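Local structure of tyrocidine synthase 2 (Brevibacillus parabrevis, 6TA8) at residues A[60-65]-A[399-404]; A[112-117]-A[148-153]. The protein is a nonribosomal peptide synthetase, represented here by a condensation domain. All blocks are in the same frame, centred on the assembly; numbering follows the deposited sequence.

Interaction 1 (A[60-65]-A[399-404]); sequences MLFRED and GFTFSP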
loop_
_atom_site.group_PDB
_atom_site.type_symbol
_atom_site.label_atom_id
_atom_site.label_comp_id
_atom_site.label_asym_id
_atom_site.label_seq_id
_atom_site.Cartn_x
_atom_site.Cartn_y
_atom_site.Cartn_z
ATOM N N MET A 60 -5.749 -13.026 -5.246
ATOM C CA MET A 60 -6.199 -14.295 -5.805
ATOM C C MET A 60 -7.572 -14.611 -5.233
ATOM O O MET A 60 -7.712 -14.804 -4.020
ATOM C CB MET A 60 -5.205 -15.418 -5.493
ATOM C CG MET A 60 -5.600 -16.782 -6.040
ATOM S SD MET A 60 -5.243 -16.980 -7.797
ATOM C CE MET A 60 -3.455 -17.059 -7.776
ATOM N N LEU A 61 -8.580 -14.646 -6.097
ATOM C CA LEU A 61 -9.952 -14.912 -5.691
ATOM C C LEU A 61 -10.316 -16.367 -5.963
ATOM O O LEU A 61 -9.623 -17.088 -6.684
ATOM C CB LEU A 61 -10.918 -13.972 -6.416
ATOM C CG LEU A 61 -10.565 -12.484 -6.347
ATOM C CD1 LEU A 61 -11.560 -11.656 -7.144
ATOM C CD2 LEU A 61 -10.505 -12.015 -4.902
ATOM N N PHE A 62 -11.430 -16.795 -5.372
ATOM C CA PHE A 62 -11.885 -18.172 -5.478
ATOM C C PHE A 62 -13.405 -18.201 -5.531
ATOM O O PHE A 62 -14.079 -17.343 -4.954
ATOM C CB PHE A 62 -11.373 -19.018 -4.300
ATOM C CG PHE A 62 -11.921 -20.419 -4.269
ATOM C CD1 PHE A 62 -11.693 -21.292 -5.319
ATOM C CD2 PHE A 62 -12.659 -20.861 -3.184
ATOM C CE1 PHE A 62 -12.196 -22.580 -5.289
ATOM C CE2 PHE A 62 -13.163 -22.147 -3.148
ATOM C CZ PHE A 62 -12.932 -23.006 -4.202
ATOM N N ARG A 63 -13.936 -19.192 -6.241
ATOM C CA ARG A 63 -15.376 -19.421 -6.303
ATOM C C ARG A 63 -15.604 -20.916 -6.451
ATOM O O ARG A 63 -15.166 -21.512 -7.441
ATOM C CB ARG A 63 -16.012 -18.653 -7.464
ATOM C CG ARG A 63 -17.513 -18.463 -7.332
ATOM C CD ARG A 63 -18.078 -17.658 -8.491
ATOM N NE ARG A 63 -19.534 -17.729 -8.551
ATOM C CZ ARG A 63 -20.350 -16.805 -8.054
ATOM N NH1 ARG A 63 -19.852 -15.732 -7.456
ATOM N NH2 ARG A 63 -21.664 -16.954 -8.156
ATOM N N GLU A 64 -16.280 -21.517 -5.467
ATOM C CA GLU A 64 -16.428 -22.970 -5.445
ATOM C C GLU A 64 -17.194 -23.475 -6.662
ATOM O O GLU A 64 -16.825 -24.493 -7.258
ATOM C CB GLU A 64 -17.116 -23.411 -4.152
ATOM C CG GLU A 64 -18.342 -22.592 -3.776
ATOM C CD GLU A 64 -18.002 -21.394 -2.909
ATOM O OE1 GLU A 64 -18.071 -21.516 -1.667
ATOM O OE2 GLU A 64 -17.666 -20.330 -3.470
ATOM N N ASP A 65 -18.262 -22.778 -7.050
ATOM C CA ASP A 65 -19.011 -23.152 -8.243
ATOM C C ASP A 65 -18.338 -22.691 -9.529
ATOM O O ASP A 65 -18.862 -22.964 -10.615
ATOM C CB ASP A 65 -20.437 -22.595 -8.174
ATOM C CG ASP A 65 -20.473 -21.122 -7.827
ATOM O OD1 ASP A 65 -19.728 -20.707 -6.916
ATOM O OD2 ASP A 65 -21.249 -20.379 -8.464
ATOM N N GLY A 399 -19.458 -11.451 -2.632
ATOM C CA GLY A 399 -20.036 -12.507 -3.439
ATOM C C GLY A 399 -19.073 -13.644 -3.709
ATOM O O GLY A 399 -19.494 -14.773 -3.982
ATOM N N PHE A 400 -17.777 -13.357 -3.638
ATOM C CA PHE A 400 -16.731 -14.341 -3.854
ATOM C C PHE A 400 -16.023 -14.642 -2.533
ATOM O O PHE A 400 -16.463 -14.226 -1.455
ATOM C CB PHE A 400 -15.752 -13.845 -4.924
ATOM C CG PHE A 400 -15.299 -12.421 -4.727
ATOM C CD1 PHE A 400 -14.464 -12.077 -3.674
ATOM C CD2 PHE A 400 -15.702 -11.426 -5.604
ATOM C CE1 PHE A 400 -14.047 -10.772 -3.495
ATOM C CE2 PHE A 400 -15.287 -10.117 -5.429
ATOM C CZ PHE A 400 -14.459 -9.791 -4.373
ATOM N N THR A 401 -14.917 -15.373 -2.623
ATOM C CA THR A 401 -14.059 -15.630 -1.477
ATOM C C THR A 401 -12.607 -15.557 -1.926
ATOM O O THR A 401 -12.291 -15.725 -3.107
ATOM C CB THR A 401 -14.349 -16.993 -0.829
ATOM O OG1 THR A 401 -13.300 -17.320 0.091
ATOM C CG2 THR A 401 -14.447 -18.080 -1.885
ATOM N N PHE A 402 -11.724 -15.296 -0.968
ATOM C CA PHE A 402 -10.301 -15.177 -1.244
ATOM C C PHE A 402 -9.654 -16.556 -1.209
ATOM O O PHE A 402 -9.843 -17.314 -0.252
ATOM C CB PHE A 402 -9.632 -14.242 -0.236
ATOM C CG PHE A 402 -10.069 -12.810 -0.360
ATOM C CD1 PHE A 402 -11.219 -12.365 0.270
ATOM C CD2 PHE A 402 -9.332 -11.909 -1.112
ATOM C CE1 PHE A 402 -11.626 -11.048 0.156
ATOM C CE2 PHE A 402 -9.733 -10.590 -1.230
ATOM C CZ PHE A 402 -10.882 -10.160 -0.595
ATOM N N SER A 403 -8.898 -16.874 -2.256
ATOM C CA SER A 403 -8.298 -18.191 -2.372
ATOM C C SER A 403 -7.119 -18.332 -1.410
ATOM O O SER A 403 -6.393 -17.368 -1.156
ATOM C CB SER A 403 -7.828 -18.439 -3.802
ATOM O OG SER A 403 -7.024 -19.603 -3.884
ATOM N N PRO A 404 -6.912 -19.532 -0.858
ATOM C CA PRO A 404 -5.760 -19.747 0.034
ATOM C C PRO A 404 -4.419 -19.716 -0.679
ATOM O O PRO A 404 -3.381 -19.700 -0.002
ATOM C CB PRO A 404 -6.030 -21.136 0.632
ATOM C CG PRO A 404 -7.475 -21.434 0.326
ATOM C CD PRO A 404 -7.774 -20.720 -0.946
#
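Phe62 N donates to Thr401 O at 2.6 Å. Thr401 N returns a bond to Phe62 O at 3.2 Å. This antiparallel hydrogen-bonded pair docks the short strand 401-402 onto strand 56-63, at the edge of a mixed sheet of the condensation domain. Ser403 N continues the pairing to Met60 O at 3.0 Å.

Phe62 and Thr401 lie side by side on one face of the sheet. Thr401 holds OG1 anti to its N (chi1 167°), which leaves CG2 to meet Phe62 CD2 at 3.6 Å. Leu61 and Phe402 diverge at the next pair, yet Leu61 CD2 still reaches Phe402 CD2 at 4.0 Å. The other methyl of Leu61, CD1, stands over the centre of the Phe400 ring, a CH-pi contact of 4.2 Å to the centroid. Helix 169-187 also packs on Phe400, through Phe176, Phe179 and Ser180. Ser403 OG hydrogen-bonds to His157 ND1 and Leu405 N. Ser403 CB sits between Met60 CG and Phe62 CB, 3.6 Å from each.

Interaction 2 (A[112-117]-A[148-153]); sequences YSYDLK and ALFATK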
loop_
_atom_site.group_PDB
_atom_site.type_symbol
_atom_site.label_atom_id
_atom_site.label_comp_id
_atom_site.label_asym_id
_atom_site.label_seq_id
_atom_site.Cartn_x
_atom_site.Cartn_y
_atom_site.Cartn_z
ATOM N N TYR A 112 -5.905 -14.564 -19.134
ATOM C CA TYR A 112 -5.266 -15.874 -19.154
ATOM C C TYR A 112 -6.280 -16.913 -18.703
ATOM O O TYR A 112 -6.965 -16.716 -17.694
ATOM C CB TYR A 112 -4.034 -15.914 -18.242
ATOM C CG TYR A 112 -2.902 -15.001 -18.660
ATOM C CD1 TYR A 112 -2.954 -13.636 -18.407
ATOM C CD2 TYR A 112 -1.774 -15.506 -19.291
ATOM C CE1 TYR A 112 -1.920 -12.798 -18.782
ATOM C CE2 TYR A 112 -0.733 -14.677 -19.669
ATOM C CZ TYR A 112 -0.812 -13.324 -19.411
ATOM O OH TYR A 112 0.220 -12.493 -19.785
ATOM N N SER A 113 -6.374 -18.016 -19.444
ATOM C CA SER A 113 -7.330 -19.077 -19.152
ATOM C C SER A 113 -6.597 -20.409 -19.114
ATOM O O SER A 113 -5.974 -20.804 -20.105
ATOM C CB SER A 113 -8.453 -19.111 -20.192
ATOM O OG SER A 113 -9.425 -20.084 -19.858
ATOM N N TYR A 114 -6.678 -21.101 -17.979
ATOM C CA TYR A 114 -6.020 -22.387 -17.792
ATOM C C TYR A 114 -7.034 -23.408 -17.302
ATOM O O TYR A 114 -7.826 -23.118 -16.400
ATOM C CB TYR A 114 -4.856 -22.277 -16.802
ATOM C CG TYR A 114 -3.768 -21.328 -17.250
ATOM C CD1 TYR A 114 -2.750 -21.757 -18.092
ATOM C CD2 TYR A 114 -3.761 -20.003 -16.835
ATOM C CE1 TYR A 114 -1.755 -20.894 -18.506
ATOM C CE2 TYR A 114 -2.770 -19.133 -17.242
ATOM C CZ TYR A 114 -1.770 -19.581 -18.078
ATOM O OH TYR A 114 -0.783 -18.715 -18.485
ATOM N N ASP A 115 -7.004 -24.598 -17.895
ATOM C CA ASP A 115 -7.909 -25.692 -17.552
ATOM C C ASP A 115 -7.086 -26.768 -16.845
ATOM O O ASP A 115 -6.586 -27.704 -17.472
ATOM C CB ASP A 115 -8.601 -26.237 -18.802
ATOM C CG ASP A 115 -9.546 -27.385 -18.496
ATOM O OD1 ASP A 115 -9.989 -27.505 -17.334
ATOM O OD2 ASP A 115 -9.848 -28.170 -19.422
ATOM N N LEU A 116 -6.951 -26.628 -15.526
ATOM C CA LEU A 116 -6.182 -27.557 -14.707
ATOM C C LEU A 116 -7.076 -28.520 -13.932
ATOM O O LEU A 116 -6.713 -28.958 -12.835
ATOM C CB LEU A 116 -5.274 -26.789 -13.747
ATOM C CG LEU A 116 -4.351 -25.734 -14.364
ATOM C CD1 LEU A 116 -3.829 -24.792 -13.292
ATOM C CD2 LEU A 116 -3.200 -26.391 -15.108
ATOM N N LYS A 117 -8.242 -28.863 -14.485
ATOM C CA LYS A 117 -9.173 -29.740 -13.784
ATOM C C LYS A 117 -8.679 -31.179 -13.709
ATOM O O LYS A 117 -9.169 -31.943 -12.870
ATOM C CB LYS A 117 -10.546 -29.699 -14.458
ATOM C CG LYS A 117 -11.183 -28.320 -14.485
ATOM C CD LYS A 117 -12.569 -28.366 -15.106
ATOM C CE LYS A 117 -12.967 -27.017 -15.684
ATOM N NZ LYS A 117 -12.286 -26.742 -16.980
ATOM N N ALA A 148 -6.119 -13.704 -14.677
ATOM C CA ALA A 148 -5.832 -15.108 -14.935
ATOM C C ALA A 148 -6.857 -15.974 -14.223
ATOM O O ALA A 148 -7.098 -15.799 -13.025
ATOM C CB ALA A 148 -4.419 -15.479 -14.479
ATOM N N LEU A 149 -7.454 -16.907 -14.961
ATOM C CA LEU A 149 -8.451 -17.825 -14.427
ATOM C C LEU A 149 -7.868 -19.232 -14.422
ATOM O O LEU A 149 -7.494 -19.756 -15.476
ATOM C CB LEU A 149 -9.737 -17.774 -15.251
ATOM C CG LEU A 149 -10.826 -18.784 -14.881
ATOM C CD1 LEU A 149 -11.263 -18.602 -13.435
ATOM C CD2 LEU A 149 -12.013 -18.658 -15.824
ATOM N N PHE A 150 -7.789 -19.835 -13.238
ATOM C CA PHE A 150 -7.266 -21.186 -13.064
ATOM C C PHE A 150 -8.414 -22.091 -12.636
ATOM O O PHE A 150 -8.874 -22.020 -11.491
ATOM C CB PHE A 150 -6.135 -21.210 -12.037
ATOM C CG PHE A 150 -5.007 -20.269 -12.352
ATOM C CD1 PHE A 150 -3.964 -20.665 -13.174
ATOM C CD2 PHE A 150 -4.987 -18.990 -11.821
ATOM C CE1 PHE A 150 -2.925 -19.802 -13.463
ATOM C CE2 PHE A 150 -3.949 -18.122 -12.105
ATOM C CZ PHE A 150 -2.918 -18.529 -12.928
ATOM N N ALA A 151 -8.871 -22.940 -13.551
ATOM C CA ALA A 151 -9.968 -23.861 -13.280
ATOM C C ALA A 151 -9.405 -25.207 -12.842
ATOM O O ALA A 151 -8.696 -25.867 -13.608
ATOM C CB ALA A 151 -10.853 -24.025 -14.516
ATOM N N THR A 152 -9.719 -25.608 -11.616
ATOM C CA THR A 152 -9.305 -26.893 -11.068
ATOM C C THR A 152 -10.539 -27.720 -10.721
ATOM O O THR A 152 -11.679 -27.311 -10.958
ATOM C CB THR A 152 -8.410 -26.708 -9.838
ATOM O OG1 THR A 152 -9.085 -25.896 -8.869
ATOM C CG2 THR A 152 -7.098 -26.045 -10.229
ATOM N N LYS A 153 -10.301 -28.903 -10.150
ATOM C CA LYS A 153 -11.402 -29.792 -9.803
ATOM C C LYS A 153 -12.157 -29.327 -8.565
ATOM O O LYS A 153 -13.283 -29.781 -8.337
ATOM C CB LYS A 153 -10.882 -31.214 -9.591
ATOM C CG LYS A 153 -9.753 -31.316 -8.578
ATOM C CD LYS A 153 -9.148 -32.711 -8.558
ATOM C CE LYS A 153 -7.980 -32.793 -7.588
ATOM N NZ LYS A 153 -7.339 -34.136 -7.608
#
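Tyr114 and Phe150 lie side by side and point the same way. Their ring planes are only 6° apart. The rings are slid past each other, with centroids 5.3 Å apart, and barely overlap. The closest touch is Tyr114 CD2 to Phe150 CE1, at 3.5 Å, and it is oblique to both rings. Both residues place CG anti to the carbonyl carbon (chi1 -61° and -56°), which, in paired residues of parallel strands, sends the two rings the same way. Leu116 comes up beside Phe150, and its CD1 lies at the ring edge, 4.1 Å from CD1 of Phe150. Two residue pairs earlier, Tyr112 CB meets Ala148 CB at 3.8 Å, while the Tyr112 ring leads away and its OH bonds to Arg110.

Tyr112, Tyr114, Ala148 and Phe150 share one face of a parallel strand pair. Strands 110-115 and 145-152 are the two strands of a beta-alpha-beta unit, and its helix 122-134 packs on this face through Leu129 and Ile133. The backbones are joined by Leu149 N to Tyr112 O at 2.8 Å, Tyr114 N to Leu149 O, and Ala151 N to Tyr114 O. A weak bond follows from Leu116 N to Ala151 O.

Ser113, Leu149, Asp115 and Ala151 point to the other face, where Glu69 of helix 69-82 touches Ser113 and Leu149. Lys117 runs past Ala151, with CE 3.8 Å from Ala151 CB. Its NZ forms a salt bridge with Asp115 OD1, modelled doubtfully short. Thr152 CG2 rests 4.0 Å from Leu116 CB.

Both interactions belong to one mixed five-stranded sheet of the condensation domain. Interaction 2 pairs strands 110-115 and 145-152 at one edge, and interaction 1 pairs strands 56-63 and 401-402 at the other. Strand 155-163 lies between them. Its His157 bonds to Phe150 through the backbone and to Ser403 OG through the side chain. The contact centres are 13 Å apart, and the nearest atoms are about 4 Å apart without touching. Along the chain, 112-117 and 148-153 both fall between 60-65 and 399-404. Interaction 2 joins strands close in sequence, about 30 residues apart. Interaction 1 brings a distant, later part of the chain back to a sheet whose other four strands all lie between residues 56 and 163.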